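Side-chain contacts in SM80.1 Vicilin (PDB 5VF5), which probably serves as a 7S seed storage globulin of eggplant, built from two cupin beta-barrel domains and holding a bound copper ion: residues I54-E57 with P58-M62; F93-E96 with R97-L101; N359-R362 with N363-R366; G377-V380 with E381-Q385. All blocks are in the same frame, centred on the assembly; numbering follows the deposited sequence. Where two conformers were deposited one is given.

Contacts 1 and 2 are two strand connections of the N-terminal cupin barrel, with centres about 15 Å apart and nearest atoms about 9 Å apart; they do not touch, but strands from both enter the same two antiparallel sheets. Contacts 3 and 4 lie at the far end of the chain in the helical arm between strands 351-353 and 392-394, both paired with strand 254-261 of the C-terminal barrel, about 51 and 55 Å from contact 1 between centres. These two meet directly: Arg366 NE of contact 3 forms a salt bridge of 2.9 Å with Glu381 OE1 of contact 4, and the rings of Trp361 and Phe384 pack together. The copper ion, held by Cys281, His283 and His325, belongs to none of the four.

Contact 1. Residues I54-E57 with P58-M62; sequences IELE and PQSFM
In one of its two conformers Ser60 turns its hydroxyl back across the bend and donates a hydrogen bond to the carbonyl of Glu57, OG to O 2.7 Å; the bond need not be permanent. The donor lies 18° out of the carbonyl plane, and a chi1 of 78° sets OG between the backbone N and the carbonyl carbon, facing segment 54-57. In this conformer the hydroxyl oxygen of Ser60 also rests against the aliphatic part of Leu56, with OG 3.2 Å from Leu56 CB.

Apolar contacts continue inward from there. Leu56 CD1 lies 4.5 Å from Met62 CB, and Met62, extended through all its torsions, carries its sulfur alongside Ile54, SD to CG2 4.5 Å. At the outer end Glu57 bends at chi2 (-75°) and lies beside the Pro58 ring, its OE1 3.3 Å from Pro58 CD.

Gln59 and Ser60 both face Asn113 as a G1 beta bulge, while Asn113 ND2 bonds to Leu56 O. The connection joins strand 49-56, paired with strands 28-32 and 120-128, to strand 60-65, which lies between strands 108-113 and 181-183 in the other sheet of the cupin barrel. Leu111 and Ile181 pack against Leu56 and Met62 in the interior.

Contact 2. Residues F93-E96 with R97-L101; sequences FNLE and RGDVL
Asp99 CG stands anti to its own carbonyl carbon (chi1 -77°), which swings the carboxylate back over the turn to the backbone of Leu95 and Glu96. On strand 90-96 the Phe93 side chain is directed toward Leu101.

The turn from Glu96 to Asp99 is a type II beta turn, closed by Asp99 N to Glu96 O at 3.0 Å. Gly98 takes its third position with positive phi, where a side chain would press on the preceding carbonyl oxygen. Asp99 OD2 accepts from Glu96 N at 2.8 Å, the N-H approaching from above the carboxylate plane, 57° out of it. A water donates to both Asp99 OD2, at 2.6 Å, and Asn94 O, at 2.7 Å. Leu95 borders the same carboxylate oxygen, its CB 3.9 Å from Asp99 OD2. Beyond the turn, Leu101 CD1 comes obliquely to Phe93 CD2 at 4.2 Å, and Ile82 of strand 79-85 packs against both residues.

Asn212 ND2 bonds to Asp99 OD1 and Arg97 O, so both carboxylate oxygens have donors and the group's rotation is restrained. Backbone N-H, water and amide donors together would be expected to favour a charged carboxylate, although the Glu96 side chain, its OE1 5.3 Å from Asp99 OD2, may oppose this slightly.

Contact 3. Residues N359-R362 with N363-R366; sequences NIWR and NIDR
Ile360 O and Trp361 O accept from Asn363 N (3.0 Å) and Ile364 N (3.1 Å) respectively, two successive i to i+3 bonds that carry the 3-10 winding of residues 360-362 onward.

On the outside of this coil Ile364 crosses obliquely over the Trp361 indole. Its CD1 methyl sits over one face of the six-membered ring, 4.0 Å from the centroid and 27° off the normal, in a CH-pi contact displaced toward the rim. The closest ring atom is Trp361 CE3, 3.6 Å from Ile364 CD1, while CG2 of the same isoleucine reaches CE3 and CZ3 from the other branch. Ile364 CG1 is anti to the carbonyl carbon (chi1 -64°) and CG2 anti to the backbone N, a setting that presents both branches to the indole. Ile364 CG1 also lies 3.8 Å from Ile360 O.

An Asx turn starts the coil: Asn359 OD1 accepts from Trp361 N at 2.9 Å and also lies at the indole edge, in its plane. The amide's other end, ND2, bonds to Gly356 O. Further along, Asp365 is at the N-cap position of helix 366-373, and in one of its two conformers OD1 accepts from Ala368 N.

Phe373 brings its ring to Trp361, joining the coil to helix 366-373, and from the same helix Lys369 NZ donates to Trp361 O and Ile364 O.

Contact 4. Residues G377-V380 with E381-Q385; sequences GREV and EEIFQ
Val380 and Phe384 meet one turn apart on the short helix 377-385, an i to i+4 contact within the helical arm between strands 351-353 and 392-394 of the second cupin domain. Phe384 has two conformers; in one of them the two side chains run side by side in the same direction, and Val380 CG1 rests over one face of the phenyl ring as a CH-pi contact, 4.0 Å from its centroid and 17° off the normal, offset toward the rim. Its closest ring atom is then Phe384 CE2, at 3.8 Å. With CG1 anti to the backbone N (chi1 179°), this methyl is directed along the helix toward the ring.

Four backbone bonds fix the spacing. Glu381 N to Gly377 O and Phe384 N to Val380 O both measure 2.9 Å; Glu382 N and Ile383 N bond in the same way to Arg378 O and Glu379 O. Ile383 runs close to the preceding turn, its CG1 3.5 Å from Glu379 O and CD1 4.4 Å from Glu379 CG.

Glu381 extends beyond CG and packs that atom 3.4 Å from Gly377 O. Its OE2 forms a salt bridge with Lys369 NZ while OE1 is engaged by a second cation, which probably favours the charged form.

Val380 also touches Phe373: the arrangement is a regular alpha-helical i to i+4 pair on the apolar face of a helix packed against helix 366-373, as in the helical extended arms of 7S globulins.

Contact 1. Residues I54-E57 with P58-M62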
# COMPACT_ATOMS: atom_id res chain seq x y z
N ILE A 54 8.77 -0.86 3.92
CA ILE A 54 9.99 -0.38 4.55
C ILE A 54 9.76 -0.41 6.04
O ILE A 54 8.78 0.16 6.53
CB ILE A 54 10.34 1.06 4.11
CG1 ILE A 54 10.46 1.15 2.59
CG2 ILE A 54 11.62 1.50 4.83
CD1 ILE A 54 10.59 2.55 2.03
N GLU A 55 10.70 -1.00 6.78
CA GLU A 55 10.68 -1.08 8.23
C GLU A 55 11.99 -0.52 8.75
O GLU A 55 13.06 -0.92 8.28
CB GLU A 55 10.63 -2.53 8.68
CG GLU A 55 9.40 -3.25 8.29
CD GLU A 55 9.38 -4.68 8.82
OE1 GLU A 55 10.45 -5.29 9.12
OE2 GLU A 55 8.27 -5.22 8.86
N LEU A 56 11.91 0.46 9.65
CA LEU A 56 13.10 1.00 10.32
C LEU A 56 12.94 0.69 11.82
O LEU A 56 11.97 1.10 12.46
CB LEU A 56 13.27 2.52 10.10
CG LEU A 56 14.19 2.92 8.95
CD1 LEU A 56 13.61 2.48 7.63
CD2 LEU A 56 14.50 4.41 8.94
N GLU A 57 13.95 0.05 12.38
CA GLU A 57 14.05 -0.07 13.84
C GLU A 57 14.21 1.29 14.49
O GLU A 57 14.56 2.27 13.84
CB GLU A 57 15.27 -0.94 14.17
CG GLU A 57 15.18 -2.41 13.74
CD GLU A 57 14.28 -3.28 14.59
OE1 GLU A 57 13.69 -2.79 15.56
OE2 GLU A 57 14.18 -4.48 14.25
N PRO A 58 13.94 1.37 15.80
CA PRO A 58 14.24 2.63 16.48
C PRO A 58 15.69 3.10 16.25
O PRO A 58 16.60 2.30 16.08
CB PRO A 58 14.05 2.27 17.97
CG PRO A 58 13.45 0.96 18.01
CD PRO A 58 13.38 0.35 16.68
N GLN A 59 15.87 4.41 16.21
CA GLN A 59 17.21 5.05 16.14
C GLN A 59 17.99 4.48 14.95
O GLN A 59 19.10 3.97 15.10
CB GLN A 59 17.98 4.89 17.46
CG GLN A 59 17.28 5.52 18.63
CD GLN A 59 17.95 5.27 19.97
OE1 GLN A 59 18.79 4.37 20.13
NE2 GLN A 59 17.54 6.05 20.96
N SER A 60 17.37 4.57 13.77
CA SER A 60 17.94 4.00 12.56
C SER A 60 17.85 4.97 11.38
O SER A 60 17.07 5.93 11.39
CB SER A 60 17.26 2.67 12.25
OG SER A 60 16.04 2.91 11.67
N PHE A 61 18.70 4.72 10.39
CA PHE A 61 18.90 5.61 9.23
C PHE A 61 19.03 4.76 7.98
O PHE A 61 19.89 3.89 7.92
CB PHE A 61 20.16 6.43 9.44
CG PHE A 61 20.55 7.31 8.28
CD1 PHE A 61 19.88 8.49 8.05
CD2 PHE A 61 21.58 6.98 7.45
CE1 PHE A 61 20.23 9.29 7.01
CE2 PHE A 61 21.96 7.80 6.41
CZ PHE A 61 21.29 8.96 6.21
N MET A 62 18.18 5.01 6.98
CA MET A 62 18.29 4.39 5.66
C MET A 62 19.07 5.31 4.73
O MET A 62 18.71 6.49 4.56
CB MET A 62 16.94 4.03 5.05
CG MET A 62 17.10 3.34 3.70
SD MET A 62 15.50 2.88 3.05
CE MET A 62 16.01 1.84 1.66

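Contact 2. Residues F93-E96 with R97-L101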
# COMPACT_ATOMS: atom_id res chain seq x y z
N PHE A 93 10.36 16.02 5.79
CA PHE A 93 9.07 15.92 6.43
C PHE A 93 9.10 14.95 7.55
O PHE A 93 9.64 13.85 7.40
CB PHE A 93 8.01 15.49 5.41
CG PHE A 93 7.91 16.35 4.19
CD1 PHE A 93 7.47 17.67 4.29
CD2 PHE A 93 8.22 15.85 2.95
CE1 PHE A 93 7.39 18.45 3.15
CE2 PHE A 93 8.12 16.62 1.83
CZ PHE A 93 7.71 17.94 1.93
N ASN A 94 8.49 15.30 8.68
CA ASN A 94 8.40 14.41 9.84
C ASN A 94 7.07 13.70 9.72
O ASN A 94 6.01 14.27 10.04
CB ASN A 94 8.47 15.22 11.14
CG ASN A 94 9.84 15.80 11.39
OD1 ASN A 94 10.85 15.23 11.03
ND2 ASN A 94 9.88 16.97 11.99
N LEU A 95 7.12 12.45 9.32
CA LEU A 95 5.94 11.66 9.01
C LEU A 95 5.43 10.92 10.22
O LEU A 95 6.19 10.47 11.08
CB LEU A 95 6.28 10.63 7.92
CG LEU A 95 6.86 11.16 6.63
CD1 LEU A 95 7.15 9.98 5.71
CD2 LEU A 95 5.96 12.16 5.94
N GLU A 96 4.12 10.74 10.25
CA GLU A 96 3.41 10.09 11.34
C GLU A 96 2.36 9.13 10.74
O GLU A 96 2.03 9.21 9.56
CB GLU A 96 2.73 11.14 12.25
CG GLU A 96 3.69 12.17 12.82
CD GLU A 96 2.99 13.21 13.66
OE1 GLU A 96 1.77 13.43 13.43
OE2 GLU A 96 3.69 13.81 14.51
N ARG A 97 1.80 8.31 11.61
CA ARG A 97 0.85 7.28 11.19
C ARG A 97 -0.31 7.90 10.42
O ARG A 97 -0.89 8.90 10.87
CB ARG A 97 0.33 6.51 12.39
CG ARG A 97 -0.47 5.29 11.99
CD ARG A 97 -0.63 4.42 13.20
NE ARG A 97 -1.60 5.03 14.07
CZ ARG A 97 -2.91 4.82 14.02
NH1 ARG A 97 -3.71 5.44 14.88
NH2 ARG A 97 -3.45 3.99 13.11
N GLY A 98 -0.61 7.33 9.26
CA GLY A 98 -1.64 7.78 8.39
C GLY A 98 -1.22 8.76 7.32
O GLY A 98 -2.00 9.07 6.41
N ASP A 99 0.01 9.26 7.41
CA ASP A 99 0.50 10.18 6.39
C ASP A 99 0.67 9.47 5.05
O ASP A 99 1.16 8.31 4.99
CB ASP A 99 1.83 10.79 6.77
CG ASP A 99 1.73 11.90 7.82
OD1 ASP A 99 0.61 12.42 8.13
OD2 ASP A 99 2.82 12.29 8.31
N VAL A 100 0.30 10.17 4.01
CA VAL A 100 0.43 9.78 2.62
C VAL A 100 1.33 10.76 1.91
O VAL A 100 1.09 11.95 1.99
CB VAL A 100 -0.93 9.73 1.91
CG1 VAL A 100 -0.77 9.32 0.46
CG2 VAL A 100 -1.91 8.82 2.65
N LEU A 101 2.34 10.27 1.18
CA LEU A 101 3.30 11.13 0.50
C LEU A 101 3.54 10.60 -0.89
O LEU A 101 3.94 9.43 -1.04
CB LEU A 101 4.63 11.18 1.27
CG LEU A 101 5.68 12.11 0.71
CD1 LEU A 101 5.33 13.56 0.88
CD2 LEU A 101 7.02 11.80 1.37
O HOH W 1 3.44 14.63 9.28

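Contact 3. Residues N359-R362 with N363-R366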
# COMPACT_ATOMS: atom_id res chain seq x y z
N ASN A 359 -27.63 0.51 -0.53
CA ASN A 359 -27.08 -0.47 -1.45
C ASN A 359 -27.65 -0.26 -2.84
O ASN A 359 -28.60 0.51 -2.99
CB ASN A 359 -27.30 -1.88 -0.93
CG ASN A 359 -28.67 -2.42 -1.23
OD1 ASN A 359 -28.84 -3.13 -2.19
ND2 ASN A 359 -29.61 -2.13 -0.41
N ILE A 360 -27.12 -0.94 -3.85
CA ILE A 360 -27.57 -0.71 -5.20
C ILE A 360 -29.05 -0.98 -5.42
O ILE A 360 -29.68 -0.33 -6.27
CB ILE A 360 -26.73 -1.44 -6.24
CG1 ILE A 360 -26.79 -2.95 -6.04
CG2 ILE A 360 -25.31 -0.88 -6.21
CD1 ILE A 360 -26.18 -3.74 -7.17
N TRP A 361 -29.62 -1.92 -4.66
CA TRP A 361 -31.02 -2.30 -4.87
C TRP A 361 -31.98 -1.19 -4.45
O TRP A 361 -33.15 -1.18 -4.88
CB TRP A 361 -31.35 -3.62 -4.19
CG TRP A 361 -30.64 -4.76 -4.82
CD1 TRP A 361 -29.47 -5.32 -4.41
CD2 TRP A 361 -31.05 -5.50 -5.96
NE1 TRP A 361 -29.12 -6.35 -5.21
CE2 TRP A 361 -30.06 -6.49 -6.19
CE3 TRP A 361 -32.14 -5.43 -6.83
CZ2 TRP A 361 -30.15 -7.38 -7.24
CZ3 TRP A 361 -32.21 -6.33 -7.86
CH2 TRP A 361 -31.21 -7.26 -8.08
N ARG A 362 -31.50 -0.24 -3.66
CA ARG A 362 -32.29 0.97 -3.34
C ARG A 362 -32.71 1.71 -4.61
O ARG A 362 -33.72 2.44 -4.60
CB ARG A 362 -31.52 1.98 -2.44
CG ARG A 362 -31.33 1.54 -1.00
CD ARG A 362 -32.64 1.50 -0.20
NE ARG A 362 -33.25 2.81 0.01
CZ ARG A 362 -32.93 3.64 1.01
NH1 ARG A 362 -32.01 3.30 1.90
NH2 ARG A 362 -33.56 4.81 1.11
N ASN A 363 -31.89 1.56 -5.65
CA ASN A 363 -32.05 2.27 -6.92
C ASN A 363 -32.55 1.38 -8.04
O ASN A 363 -32.40 1.73 -9.23
CB ASN A 363 -30.75 2.96 -7.23
CG ASN A 363 -30.45 4.04 -6.23
OD1 ASN A 363 -31.33 4.83 -5.90
ND2 ASN A 363 -29.26 4.00 -5.63
N ILE A 364 -33.20 0.27 -7.66
CA ILE A 364 -33.82 -0.66 -8.61
C ILE A 364 -35.30 -0.73 -8.23
O ILE A 364 -35.62 -0.90 -7.06
CB ILE A 364 -33.13 -2.04 -8.59
CG1 ILE A 364 -31.68 -1.83 -9.08
CG2 ILE A 364 -33.89 -3.03 -9.46
CD1 ILE A 364 -30.80 -3.05 -9.10
N ASP A 365 -36.18 -0.62 -9.22
CA ASP A 365 -37.61 -0.59 -8.94
C ASP A 365 -38.18 -1.93 -8.54
O ASP A 365 -37.59 -3.00 -8.81
CB ASP A 365 -38.36 -0.00 -10.13
CG ASP A 365 -38.23 -0.86 -11.39
OD1 ASP A 365 -39.04 -1.78 -11.57
OD2 ASP A 365 -37.31 -0.64 -12.21
N ARG A 366 -39.34 -1.89 -7.92
CA ARG A 366 -39.99 -3.08 -7.40
C ARG A 366 -40.28 -4.12 -8.45
O ARG A 366 -40.03 -5.30 -8.25
CB ARG A 366 -41.27 -2.68 -6.71
CG ARG A 366 -42.02 -3.80 -6.01
CD ARG A 366 -43.28 -3.28 -5.29
NE ARG A 366 -42.84 -2.37 -4.26
CZ ARG A 366 -43.07 -1.06 -4.23
NH1 ARG A 366 -43.86 -0.46 -5.11
NH2 ARG A 366 -42.53 -0.36 -3.24
O HOH W 2 -36.28 0.87 -4.70

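Contact 4. Residues G377-V380 with E381-Q385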
# COMPACT_ATOMS: atom_id res chain seq x y z
N GLY A 377 -42.46 -8.74 -5.84
CA GLY A 377 -41.60 -7.60 -5.62
C GLY A 377 -41.62 -7.09 -4.20
O GLY A 377 -40.55 -6.75 -3.66
N ARG A 378 -42.81 -7.05 -3.58
CA ARG A 378 -42.90 -6.59 -2.20
C ARG A 378 -42.16 -7.52 -1.24
O ARG A 378 -41.63 -7.05 -0.22
CB ARG A 378 -44.36 -6.38 -1.74
CG ARG A 378 -45.02 -5.19 -2.43
CD ARG A 378 -46.38 -4.90 -1.79
NE ARG A 378 -47.12 -3.87 -2.49
CZ ARG A 378 -46.87 -2.56 -2.42
NH1 ARG A 378 -45.86 -2.07 -1.70
NH2 ARG A 378 -47.64 -1.73 -3.09
N GLU A 379 -42.10 -8.81 -1.57
CA GLU A 379 -41.40 -9.75 -0.74
C GLU A 379 -39.88 -9.60 -0.88
O GLU A 379 -39.16 -9.64 0.12
CB GLU A 379 -41.82 -11.18 -1.09
CG GLU A 379 -41.22 -12.19 -0.13
CD GLU A 379 -41.74 -13.59 -0.29
OE1 GLU A 379 -42.53 -13.86 -1.25
OE2 GLU A 379 -41.32 -14.41 0.58
N VAL A 380 -39.41 -9.38 -2.10
CA VAL A 380 -38.01 -9.09 -2.31
C VAL A 380 -37.62 -7.85 -1.52
O VAL A 380 -36.60 -7.83 -0.83
CB VAL A 380 -37.68 -8.90 -3.80
CG1 VAL A 380 -36.20 -8.58 -3.96
CG2 VAL A 380 -37.95 -10.16 -4.57
N GLU A 381 -38.46 -6.81 -1.62
CA GLU A 381 -38.17 -5.56 -0.91
C GLU A 381 -38.16 -5.74 0.59
O GLU A 381 -37.29 -5.21 1.28
CB GLU A 381 -39.11 -4.43 -1.37
CG GLU A 381 -38.77 -4.02 -2.80
CD GLU A 381 -39.28 -2.66 -3.25
OE1 GLU A 381 -40.35 -2.25 -2.75
OE2 GLU A 381 -38.60 -2.02 -4.15
N GLU A 382 -39.10 -6.52 1.10
CA GLU A 382 -39.10 -6.81 2.54
C GLU A 382 -37.76 -7.43 2.96
O GLU A 382 -37.16 -6.99 3.96
CB GLU A 382 -40.28 -7.70 2.91
CG GLU A 382 -40.35 -8.06 4.39
CD GLU A 382 -41.55 -8.93 4.77
OE1 GLU A 382 -42.63 -8.80 4.17
OE2 GLU A 382 -41.40 -9.75 5.71
N ILE A 383 -37.27 -8.41 2.20
CA ILE A 383 -36.05 -9.09 2.56
C ILE A 383 -34.87 -8.14 2.50
O ILE A 383 -34.07 -8.08 3.41
CB ILE A 383 -35.83 -10.34 1.68
CG1 ILE A 383 -36.88 -11.40 2.02
CG2 ILE A 383 -34.41 -10.88 1.84
CD1 ILE A 383 -36.97 -12.49 0.98
N PHE A 384 -34.83 -7.32 1.45
CA PHE A 384 -33.73 -6.36 1.28
C PHE A 384 -33.69 -5.17 2.26
O PHE A 384 -32.68 -4.48 2.45
CB PHE A 384 -33.73 -5.86 -0.16
CG PHE A 384 -33.23 -6.85 -1.16
CD1 PHE A 384 -32.95 -8.16 -0.81
CD2 PHE A 384 -33.08 -6.48 -2.48
CE1 PHE A 384 -32.49 -9.07 -1.74
CE2 PHE A 384 -32.62 -7.39 -3.42
CZ PHE A 384 -32.32 -8.69 -3.05
N GLN A 385 -34.82 -4.94 2.93
CA GLN A 385 -34.94 -3.90 3.94
C GLN A 385 -34.75 -4.41 5.37
O GLN A 385 -34.71 -3.62 6.31
CB GLN A 385 -36.28 -3.17 3.79
CG GLN A 385 -36.19 -2.07 2.74
CD GLN A 385 -37.45 -1.94 1.92
OE1 GLN A 385 -38.56 -2.15 2.42
NE2 GLN A 385 -37.29 -1.59 0.64